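Quinoline 2-oxidoreductase large subunit (Pseudomonas putida, PDB 1T3Q) carries the molybdenum and pterin cytosine dinucleotide centre of quinoline 2-oxidoreductase, a molybdenum hydroxylase that oxidises quinoline at carbon 2. Local coordinates at the interface of chains A and B and the interface of chains A and C. Sequence-based numbering; all coordinates share one arbitrary frame. Chains: chain A/B, quinoline 2-oxidoreductase large subunit; chain C, quinoline 2-oxidoreductase medium subunit.

Contact 1: the interface of chains A and B. Residues chain A 490, 492-493, 497-498; chain B 230, 241-242, 536-537.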
ATOM      1  N   ARG A 490      -7.406  20.932   1.908  1.00 16.71           N
ATOM      2  CA  ARG A 490      -8.781  20.658   1.541  1.00 16.22           C
ATOM      3  C   ARG A 490      -9.623  20.710   2.795  1.00 17.71           C
ATOM      4  O   ARG A 490      -9.239  20.167   3.829  1.00 16.44           O
ATOM      5  CB  ARG A 490      -8.930  19.257   0.931  1.00 15.75           C
ATOM      6  CG  ARG A 490     -10.389  18.850   0.685  1.00 16.72           C
ATOM      7  CD  ARG A 490     -10.486  17.439   0.102  1.00 18.26           C
ATOM      8  NE  ARG A 490     -10.106  16.423   1.081  1.00 19.38           N
ATOM      9  CZ  ARG A 490      -9.727  15.186   0.772  1.00 20.08           C
ATOM     10  NH1 ARG A 490      -9.673  14.798  -0.496  1.00 17.36           N
ATOM     11  NH2 ARG A 490      -9.390  14.339   1.733  1.00 18.12           N
ATOM     12  N   ASP A 492     -12.684  19.267   4.267  1.00 17.64           N
ATOM     13  CA  ASP A 492     -13.602  18.175   3.999  1.00 18.29           C
ATOM     14  C   ASP A 492     -15.037  18.639   4.287  1.00 20.24           C
ATOM     15  O   ASP A 492     -15.251  19.533   5.106  1.00 20.36           O
ATOM     16  CB  ASP A 492     -13.193  16.966   4.847  1.00 17.92           C
ATOM     17  CG  ASP A 492     -11.779  16.499   4.522  1.00 19.97           C
ATOM     18  OD1 ASP A 492     -11.568  15.994   3.399  1.00 18.57           O
ATOM     19  OD2 ASP A 492     -10.875  16.657   5.369  1.00 17.64           O
ATOM     20  N   PRO A 493     -16.031  18.047   3.603  1.00 20.62           N
ATOM     21  CA  PRO A 493     -17.451  18.383   3.755  1.00 21.93           C
ATOM     22  C   PRO A 493     -17.972  18.549   5.181  1.00 22.93           C
ATOM     23  O   PRO A 493     -18.755  19.458   5.448  1.00 21.96           O
ATOM     24  CB  PRO A 493     -18.154  17.251   3.015  1.00 22.51           C
ATOM     25  CG  PRO A 493     -17.198  16.943   1.913  1.00 24.15           C
ATOM     26  CD  PRO A 493     -15.861  16.950   2.631  1.00 22.49           C
ATOM     27  N   VAL A 497     -10.224  19.051   8.220  1.00 16.59           N
ATOM     28  CA  VAL A 497      -9.214  19.567   7.299  1.00 16.11           C
ATOM     29  C   VAL A 497      -8.131  18.554   6.933  1.00 16.77           C
ATOM     30  O   VAL A 497      -7.557  17.906   7.806  1.00 16.59           O
ATOM     31  CB  VAL A 497      -8.531  20.812   7.903  1.00 15.73           C
ATOM     32  CG1 VAL A 497      -7.520  21.384   6.933  1.00 18.54           C
ATOM     33  CG2 VAL A 497      -9.580  21.860   8.257  1.00 14.82           C
ATOM     34  N   THR A 498      -7.849  18.442   5.635  1.00 16.22           N
ATOM     35  CA  THR A 498      -6.824  17.528   5.131  1.00 16.38           C
ATOM     36  C   THR A 498      -5.712  18.342   4.477  1.00 17.06           C
ATOM     37  O   THR A 498      -5.943  19.042   3.490  1.00 17.15           O
ATOM     38  CB  THR A 498      -7.402  16.558   4.086  1.00 16.68           C
ATOM     39  OG1 THR A 498      -8.457  15.792   4.681  1.00 19.16           O
ATOM     40  CG2 THR A 498      -6.314  15.608   3.576  1.00 15.89           C
TER
ATOM     41  N   ARG B 230     -16.786   7.626   1.667  1.00 15.77           N
ATOM     42  CA  ARG B 230     -15.991   8.179   2.754  1.00 17.74           C
ATOM     43  C   ARG B 230     -16.839   9.081   3.655  1.00 18.71           C
ATOM     44  O   ARG B 230     -16.798   8.964   4.882  1.00 17.95           O
ATOM     45  CB  ARG B 230     -14.808   8.978   2.201  1.00 16.04           C
ATOM     46  CG  ARG B 230     -13.959   9.645   3.274  1.00 18.31           C
ATOM     47  CD  ARG B 230     -12.889  10.490   2.637  1.00 19.29           C
ATOM     48  NE  ARG B 230     -12.113  11.268   3.595  1.00 22.68           N
ATOM     49  CZ  ARG B 230     -12.036  12.597   3.582  1.00 23.77           C
ATOM     50  NH1 ARG B 230     -11.298  13.230   4.480  1.00 23.93           N
ATOM     51  NH2 ARG B 230     -12.714  13.293   2.678  1.00 21.54           N
ATOM     52  N   GLU B 241     -14.205  12.351   9.598  1.00 18.91           N
ATOM     53  CA  GLU B 241     -13.940  12.200   8.168  1.00 20.80           C
ATOM     54  C   GLU B 241     -12.494  12.313   7.693  1.00 20.41           C
ATOM     55  O   GLU B 241     -12.078  11.575   6.795  1.00 20.76           O
ATOM     56  CB  GLU B 241     -14.811  13.187   7.379  1.00 21.33           C
ATOM     57  CG  GLU B 241     -14.871  12.904   5.888  1.00 23.74           C
ATOM     58  CD  GLU B 241     -15.740  13.893   5.127  1.00 23.93           C
ATOM     59  OE1 GLU B 241     -16.041  13.618   3.951  1.00 24.90           O
ATOM     60  OE2 GLU B 241     -16.115  14.944   5.695  1.00 24.56           O
ATOM     61  N   HIS B 242     -11.724  13.225   8.273  1.00 19.72           N
ATOM     62  CA  HIS B 242     -10.335  13.396   7.850  1.00 18.62           C
ATOM     63  C   HIS B 242      -9.454  12.207   8.214  1.00 18.94           C
ATOM     64  O   HIS B 242      -8.325  12.094   7.733  1.00 17.36           O
ATOM     65  CB  HIS B 242      -9.744  14.671   8.451  1.00 18.04           C
ATOM     66  CG  HIS B 242      -9.802  14.714   9.944  1.00 18.95           C
ATOM     67  ND1 HIS B 242      -8.691  14.955  10.724  1.00 21.48           N
ATOM     68  CD2 HIS B 242     -10.834  14.535  10.801  1.00 15.90           C
ATOM     69  CE1 HIS B 242      -9.038  14.920  12.000  1.00 18.77           C
ATOM     70  NE2 HIS B 242     -10.332  14.667  12.072  1.00 20.01           N
ATOM     71  N   THR B 536      -9.182   8.870  -1.861  1.00 17.48           N
ATOM     72  CA  THR B 536      -9.818  10.101  -1.402  1.00 16.50           C
ATOM     73  C   THR B 536      -8.845  11.067  -0.730  1.00 16.51           C
ATOM     74  O   THR B 536      -9.270  12.055  -0.118  1.00 15.64           O
ATOM     75  CB  THR B 536     -10.964   9.791  -0.405  1.00 16.42           C
ATOM     76  OG1 THR B 536     -10.456   8.987   0.664  1.00 15.79           O
ATOM     77  CG2 THR B 536     -12.100   9.047  -1.099  1.00 16.25           C
ATOM     78  N   LYS B 537      -7.545  10.800  -0.841  1.00 15.05           N
ATOM     79  CA  LYS B 537      -6.556  11.673  -0.227  1.00 17.20           C
ATOM     80  C   LYS B 537      -6.593  13.082  -0.809  1.00 17.25           C
ATOM     81  O   LYS B 537      -6.304  14.048  -0.108  1.00 15.42           O
ATOM     82  CB  LYS B 537      -5.147  11.098  -0.389  1.00 20.53           C
ATOM     83  CG  LYS B 537      -4.777  10.039   0.643  1.00 24.14           C
ATOM     84  CD  LYS B 537      -3.284   9.750   0.569  1.00 26.62           C
ATOM     85  CE  LYS B 537      -2.812   8.894   1.726  1.00 30.58           C
ATOM     86  NZ  LYS B 537      -1.332   8.735   1.681  1.00 31.33           N
TER
HETATM   87  O   HOH W   1      -8.450  13.071   5.263  1.00 18.27           O

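Contact 2: the interface of chains A and C. Residues chain A 651-653, 779; chain C 263, 266-267, 270.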
ATOM      1  N   SER A 651      44.859  14.531  35.892  1.00 31.14           N
ATOM      2  CA  SER A 651      45.666  13.314  35.817  1.00 31.97           C
ATOM      3  C   SER A 651      45.278  12.336  34.715  1.00 31.63           C
ATOM      4  O   SER A 651      46.145  11.692  34.123  1.00 31.41           O
ATOM      5  CB  SER A 651      45.636  12.583  37.163  1.00 32.31           C
ATOM      6  OG  SER A 651      46.292  13.341  38.164  1.00 37.24           O
ATOM      7  N   THR A 652      43.983  12.217  34.437  1.00 30.18           N
ATOM      8  CA  THR A 652      43.526  11.275  33.423  1.00 29.53           C
ATOM      9  C   THR A 652      43.077  11.930  32.120  1.00 28.69           C
ATOM     10  O   THR A 652      42.856  11.247  31.120  1.00 26.30           O
ATOM     11  CB  THR A 652      42.373  10.420  33.967  1.00 30.64           C
ATOM     12  OG1 THR A 652      41.234  11.256  34.207  1.00 31.58           O
ATOM     13  CG2 THR A 652      42.788   9.748  35.274  1.00 31.10           C
ATOM     14  N   TYR A 653      42.948  13.253  32.139  1.00 27.51           N
ATOM     15  CA  TYR A 653      42.533  14.013  30.962  1.00 28.07           C
ATOM     16  C   TYR A 653      41.103  13.694  30.549  1.00 28.45           C
ATOM     17  O   TYR A 653      40.695  13.968  29.421  1.00 29.90           O
ATOM     18  CB  TYR A 653      43.487  13.747  29.798  1.00 28.00           C
ATOM     19  CG  TYR A 653      44.934  13.777  30.223  1.00 30.20           C
ATOM     20  CD1 TYR A 653      45.675  12.603  30.317  1.00 31.61           C
ATOM     21  CD2 TYR A 653      45.544  14.975  30.596  1.00 31.17           C
ATOM     22  CE1 TYR A 653      46.991  12.619  30.775  1.00 33.78           C
ATOM     23  CE2 TYR A 653      46.857  15.004  31.056  1.00 32.57           C
ATOM     24  CZ  TYR A 653      47.574  13.821  31.143  1.00 34.20           C
ATOM     25  OH  TYR A 653      48.873  13.839  31.601  1.00 35.76           O
ATOM     26  N   PHE A 779      46.193  15.470  26.433  1.00 23.12           N
ATOM     27  CA  PHE A 779      47.456  14.997  26.993  1.00 23.57           C
ATOM     28  C   PHE A 779      48.621  15.658  26.260  1.00 24.69           C
ATOM     29  O   PHE A 779      49.561  16.163  26.876  1.00 24.72           O
ATOM     30  CB  PHE A 779      47.532  13.467  26.848  1.00 24.58           C
ATOM     31  CG  PHE A 779      48.907  12.890  27.074  1.00 25.32           C
ATOM     32  CD1 PHE A 779      49.491  12.904  28.337  1.00 26.29           C
ATOM     33  CD2 PHE A 779      49.611  12.316  26.020  1.00 24.82           C
ATOM     34  CE1 PHE A 779      50.761  12.352  28.547  1.00 28.06           C
ATOM     35  CE2 PHE A 779      50.878  11.762  26.220  1.00 27.22           C
ATOM     36  CZ  PHE A 779      51.454  11.779  27.484  1.00 25.70           C
TER
ATOM     37  N   LEU C 263      50.229   8.125  26.140  1.00 25.69           N
ATOM     38  CA  LEU C 263      48.988   8.375  26.865  1.00 24.22           C
ATOM     39  C   LEU C 263      48.687   7.146  27.718  1.00 24.52           C
ATOM     40  O   LEU C 263      48.401   7.255  28.909  1.00 23.76           O
ATOM     41  CB  LEU C 263      47.832   8.608  25.887  1.00 22.56           C
ATOM     42  CG  LEU C 263      46.441   8.699  26.522  1.00 23.08           C
ATOM     43  CD1 LEU C 263      46.358   9.929  27.422  1.00 22.31           C
ATOM     44  CD2 LEU C 263      45.383   8.761  25.431  1.00 21.89           C
ATOM     45  N   SER C 266      50.875   6.986  30.752  1.00 26.39           N
ATOM     46  CA  SER C 266      50.502   8.016  31.708  1.00 26.05           C
ATOM     47  C   SER C 266      49.237   7.594  32.445  1.00 25.04           C
ATOM     48  O   SER C 266      49.145   7.728  33.664  1.00 25.86           O
ATOM     49  CB  SER C 266      50.269   9.348  30.989  1.00 27.85           C
ATOM     50  OG  SER C 266      49.834  10.336  31.905  1.00 29.86           O
ATOM     51  N   LEU C 267      48.267   7.074  31.701  1.00 24.00           N
ATOM     52  CA  LEU C 267      47.013   6.624  32.286  1.00 24.67           C
ATOM     53  C   LEU C 267      47.223   5.399  33.179  1.00 25.41           C
ATOM     54  O   LEU C 267      46.633   5.294  34.254  1.00 24.65           O
ATOM     55  CB  LEU C 267      45.999   6.297  31.182  1.00 25.41           C
ATOM     56  CG  LEU C 267      45.515   7.458  30.301  1.00 25.92           C
ATOM     57  CD1 LEU C 267      44.589   6.927  29.218  1.00 24.44           C
ATOM     58  CD2 LEU C 267      44.793   8.499  31.149  1.00 25.75           C
ATOM     59  N   ALA C 270      48.553   6.611  36.425  1.00 27.26           N
ATOM     60  CA  ALA C 270      47.536   7.319  37.201  1.00 26.81           C
ATOM     61  C   ALA C 270      46.529   6.357  37.819  1.00 26.20           C
ATOM     62  O   ALA C 270      46.151   6.501  38.978  1.00 25.89           O
ATOM     63  CB  ALA C 270      46.809   8.330  36.313  1.00 25.03           C
TER
HETATM   64  O   HOH W   2      48.980  12.004  34.147  1.00 36.80           O

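Contact 3: the interface of chains A and B. Residues chain A 231, 241, 484, 540; chain B 492-493, 610-611.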
ATOM      1  N   THR A 231      12.345  13.522  -9.105  1.00 19.54           N
ATOM      2  CA  THR A 231      12.839  14.240 -10.276  1.00 19.55           C
ATOM      3  C   THR A 231      14.216  13.746 -10.722  1.00 19.57           C
ATOM      4  O   THR A 231      14.472  13.625 -11.924  1.00 20.50           O
ATOM      5  CB  THR A 231      12.923  15.755 -10.001  1.00 20.61           C
ATOM      6  OG1 THR A 231      11.654  16.228  -9.533  1.00 19.73           O
ATOM      7  CG2 THR A 231      13.292  16.507 -11.276  1.00 22.28           C
ATOM      8  N   GLU A 241       8.922  11.169 -15.615  1.00 20.42           N
ATOM      9  CA  GLU A 241       8.635  11.596 -14.249  1.00 19.64           C
ATOM     10  C   GLU A 241       7.239  11.299 -13.725  1.00 19.82           C
ATOM     11  O   GLU A 241       7.076  10.950 -12.552  1.00 19.10           O
ATOM     12  CB  GLU A 241       8.922  13.097 -14.101  1.00 21.12           C
ATOM     13  CG  GLU A 241       8.996  13.563 -12.657  1.00 22.78           C
ATOM     14  CD  GLU A 241       9.315  15.044 -12.525  1.00 25.60           C
ATOM     15  OE1 GLU A 241       9.582  15.488 -11.387  1.00 28.35           O
ATOM     16  OE2 GLU A 241       9.292  15.761 -13.550  1.00 25.17           O
ATOM     17  N   HIS A 484      11.074  25.493  -4.659  1.00 18.67           N
ATOM     18  CA  HIS A 484       9.652  25.371  -4.942  1.00 19.18           C
ATOM     19  C   HIS A 484       9.100  24.465  -3.848  1.00 19.42           C
ATOM     20  O   HIS A 484       9.586  23.351  -3.659  1.00 20.34           O
ATOM     21  CB  HIS A 484       9.441  24.751  -6.329  1.00 19.30           C
ATOM     22  CG  HIS A 484       8.030  24.831  -6.824  1.00 19.04           C
ATOM     23  ND1 HIS A 484       7.029  23.997  -6.372  1.00 22.05           N
ATOM     24  CD2 HIS A 484       7.454  25.647  -7.739  1.00 17.32           C
ATOM     25  CE1 HIS A 484       5.899  24.295  -6.989  1.00 19.77           C
ATOM     26  NE2 HIS A 484       6.130  25.292  -7.824  1.00 20.85           N
ATOM     27  N   TYR A 540       4.586  19.503  -4.374  1.00 16.76           N
ATOM     28  CA  TYR A 540       5.974  19.367  -4.797  1.00 18.35           C
ATOM     29  C   TYR A 540       6.832  20.299  -3.964  1.00 18.34           C
ATOM     30  O   TYR A 540       6.522  21.486  -3.836  1.00 19.85           O
ATOM     31  CB  TYR A 540       6.109  19.730  -6.281  1.00 16.65           C
ATOM     32  CG  TYR A 540       7.473  19.429  -6.853  1.00 14.88           C
ATOM     33  CD1 TYR A 540       8.558  20.267  -6.606  1.00 14.85           C
ATOM     34  CD2 TYR A 540       7.686  18.280  -7.613  1.00 15.73           C
ATOM     35  CE1 TYR A 540       9.829  19.967  -7.103  1.00 18.56           C
ATOM     36  CE2 TYR A 540       8.950  17.969  -8.110  1.00 16.92           C
ATOM     37  CZ  TYR A 540      10.012  18.812  -7.851  1.00 16.77           C
ATOM     38  OH  TYR A 540      11.265  18.487  -8.316  1.00 19.36           O
TER
ATOM     39  N   ASP B 492       4.392  18.512 -13.898  1.00 18.33           N
ATOM     40  CA  ASP B 492       5.641  18.114 -13.284  1.00 18.61           C
ATOM     41  C   ASP B 492       6.799  18.908 -13.884  1.00 21.01           C
ATOM     42  O   ASP B 492       6.748  19.310 -15.048  1.00 20.66           O
ATOM     43  CB  ASP B 492       5.814  16.603 -13.459  1.00 19.55           C
ATOM     44  CG  ASP B 492       4.691  15.814 -12.784  1.00 20.99           C
ATOM     45  OD1 ASP B 492       4.626  15.836 -11.535  1.00 19.82           O
ATOM     46  OD2 ASP B 492       3.863  15.193 -13.490  1.00 19.63           O
ATOM     47  N   PRO B 493       7.853  19.150 -13.090  1.00 21.94           N
ATOM     48  CA  PRO B 493       9.045  19.904 -13.495  1.00 23.21           C
ATOM     49  C   PRO B 493       9.596  19.605 -14.885  1.00 24.72           C
ATOM     50  O   PRO B 493       9.997  20.523 -15.603  1.00 24.72           O
ATOM     51  CB  PRO B 493      10.055  19.569 -12.398  1.00 23.33           C
ATOM     52  CG  PRO B 493       9.188  19.382 -11.202  1.00 24.62           C
ATOM     53  CD  PRO B 493       8.044  18.564 -11.750  1.00 22.15           C
ATOM     54  N   TYR B 610       9.497  26.323 -12.342  1.00 20.76           N
ATOM     55  CA  TYR B 610       9.923  25.664 -11.112  1.00 20.96           C
ATOM     56  C   TYR B 610      11.271  26.117 -10.568  1.00 22.37           C
ATOM     57  O   TYR B 610      11.404  26.408  -9.380  1.00 22.05           O
ATOM     58  CB  TYR B 610      10.012  24.138 -11.310  1.00 20.50           C
ATOM     59  CG  TYR B 610       8.718  23.384 -11.113  1.00 18.97           C
ATOM     60  CD1 TYR B 610       7.827  23.200 -12.165  1.00 17.42           C
ATOM     61  CD2 TYR B 610       8.377  22.873  -9.859  1.00 19.86           C
ATOM     62  CE1 TYR B 610       6.623  22.525 -11.978  1.00 19.41           C
ATOM     63  CE2 TYR B 610       7.176  22.198  -9.659  1.00 17.74           C
ATOM     64  CZ  TYR B 610       6.302  22.029 -10.719  1.00 19.49           C
ATOM     65  OH  TYR B 610       5.100  21.393 -10.518  1.00 19.31           O
ATOM     66  N   PHE B 611      12.267  26.187 -11.446  1.00 22.03           N
ATOM     67  CA  PHE B 611      13.620  26.486 -11.014  1.00 23.31           C
ATOM     68  C   PHE B 611      14.348  27.743 -11.501  1.00 23.72           C
ATOM     69  O   PHE B 611      15.538  27.890 -11.237  1.00 23.49           O
ATOM     70  CB  PHE B 611      14.478  25.262 -11.333  1.00 24.60           C
ATOM     71  CG  PHE B 611      13.839  23.954 -10.937  1.00 26.40           C
ATOM     72  CD1 PHE B 611      13.621  22.955 -11.881  1.00 27.83           C
ATOM     73  CD2 PHE B 611      13.462  23.718  -9.617  1.00 27.51           C
ATOM     74  CE1 PHE B 611      13.037  21.734 -11.516  1.00 27.84           C
ATOM     75  CE2 PHE B 611      12.877  22.501  -9.243  1.00 29.85           C
ATOM     76  CZ  PHE B 611      12.667  21.509 -10.196  1.00 27.39           C
TER

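Contact 1: the interface of chains A and B
A:Arg490 meets the backbone carbonyl of B:Thr536 end-on, both terminal guanidinium nitrogens donating to O of B:Thr536: NH2, at 2.9 Å, nearly in line with the C=O, and NH1, at 2.8 Å, 40° above the carbonyl plane. The A:Arg490 chain bends at chi3 (69°), which lets NE turn back to its own A:Asp492 while the tip reaches across. The tight core is that carboxylate. Its OD1 takes NE of A:Arg490 at 2.8 Å, on a bent bond well out of the guanidinium plane, and, from the opposite face, NH2 of B:Arg230 at 3.0 Å, with a weak bond from NH1. Two guanidinium groups thus come tip to tip, and the shared carboxylate probably offsets their repulsion. OD2 accepts the hydroxyl of A:Thr498 on its syn lone pair. Within chain B, CG of B:Glu241 covers one face of the B:Arg230 guanidinium. Packing is looser toward B:His242, whose CB stays 3.8 Å from OD2 of A:Asp492, and a water links OG1 of A:Thr498 to the B:His242 backbone O. In this patch of the two-fold contact between large subunits of the deposited assembly, strands 486-491 and 497-501 of chain A and their connecting turn face helix 226-237, residues 241-242 and the loop at 536-537 of chain B.

Contact 2: the interface of chains A and C
One water is gripped by both chains: it lies 2.9 Å from OG of C:Ser266, 2.9 Å from the backbone O of A:Ser651 and 3.1 Å from the phenol OH of A:Tyr653. The C:Ser266 hydroxyl, anti to its backbone N (chi1 177°), points at the edge of the A:Tyr653 ring, in its plane, yet stays beyond direct bonding reach of the phenol oxygen, so the water carries the polar link. The rest of the patch is packing. C:Leu263 and A:Phe779 run antiparallel alongside one another: CA of C:Leu263 sits over one face of the ring, toward its rim, while the CD1 methyl lies 3.8 Å from CB of A:Phe779. That same methyl touches CD1 of A:Tyr653 at 4.0 Å. Within chain A, CB of A:Phe779 covers the centre of one face of the A:Tyr653 ring, which, with A:Ser651 on the other face, probably limits rotation of the ring. One turn further on, CD2 of C:Leu267 lies 3.4 Å from the backbone O of A:Thr652, and C:Ala270 faces A:Ser651. The site lays one side of helix 261-284 of the medium subunit on the turn at 651-653 and on helix 775-783 of the large subunit, probably helping to hold the flavin-binding subunit in place.

Contact 3: the interface of chains A and B
Ring packing joins A:Tyr540 and B:Tyr610 edge to face, their planes 70° apart and their centroids 5.2 Å from each other. The CD2-CE2 edge of B:Tyr610 is wedged between two rings of chain A: CE2 lies over the face of A:Tyr540, toward its rim, and over the centre of the A:His484 ring. A:Tyr540 and A:His484 both carry CG anti to the backbone N (chi1 -172° and -169°), which helps set them astride that edge. Aliphatic packing comes from B:Pro493. Its CG lies 3.4 Å from CE2 of A:Tyr540, over the same face that B:Tyr610 touches, and its CD meets the A:Glu241 carboxylate, 3.5 Å from OE1. B:Phe611 turns its edge to the phenol oxygen. Polar bonding runs within chain A: the phenol OH of A:Tyr540 hydrogen-bonds to OG1 of A:Thr231 at 2.6 Å, and that OG1 donates to OE1 of A:Glu241 at 2.9 Å, which probably fixes the tilt of the ring. An alanine in place of A:Tyr540 would probably leave B:Pro493 CG and the edge of B:Tyr610 without the ring they pack on, opening a gap, and leave the A:Thr231 hydroxyl without its phenol mate. The patch probably helps to hold the two large subunits together, if the deposited pair is the biological one.

Contacts 1 and 3 belong to the same two-fold interface between large subunits, with their C-alpha centres about 26 Å apart. They draw on shared elements with the chains exchanged: the turn is A:Asp492 and A:Pro493 in contact 1, B:Asp492 and B:Pro493 in contact 3, facing B:Glu241 and A:Glu241 respectively. By the two-fold, the turn of each copy takes part in both a charged cluster and an aromatic seam. Contact 2 is far off: its C-alpha centre is about 64 Å from that of contact 1 and about 57 Å from that of contact 3, so the medium subunit docks here well away from those two patches.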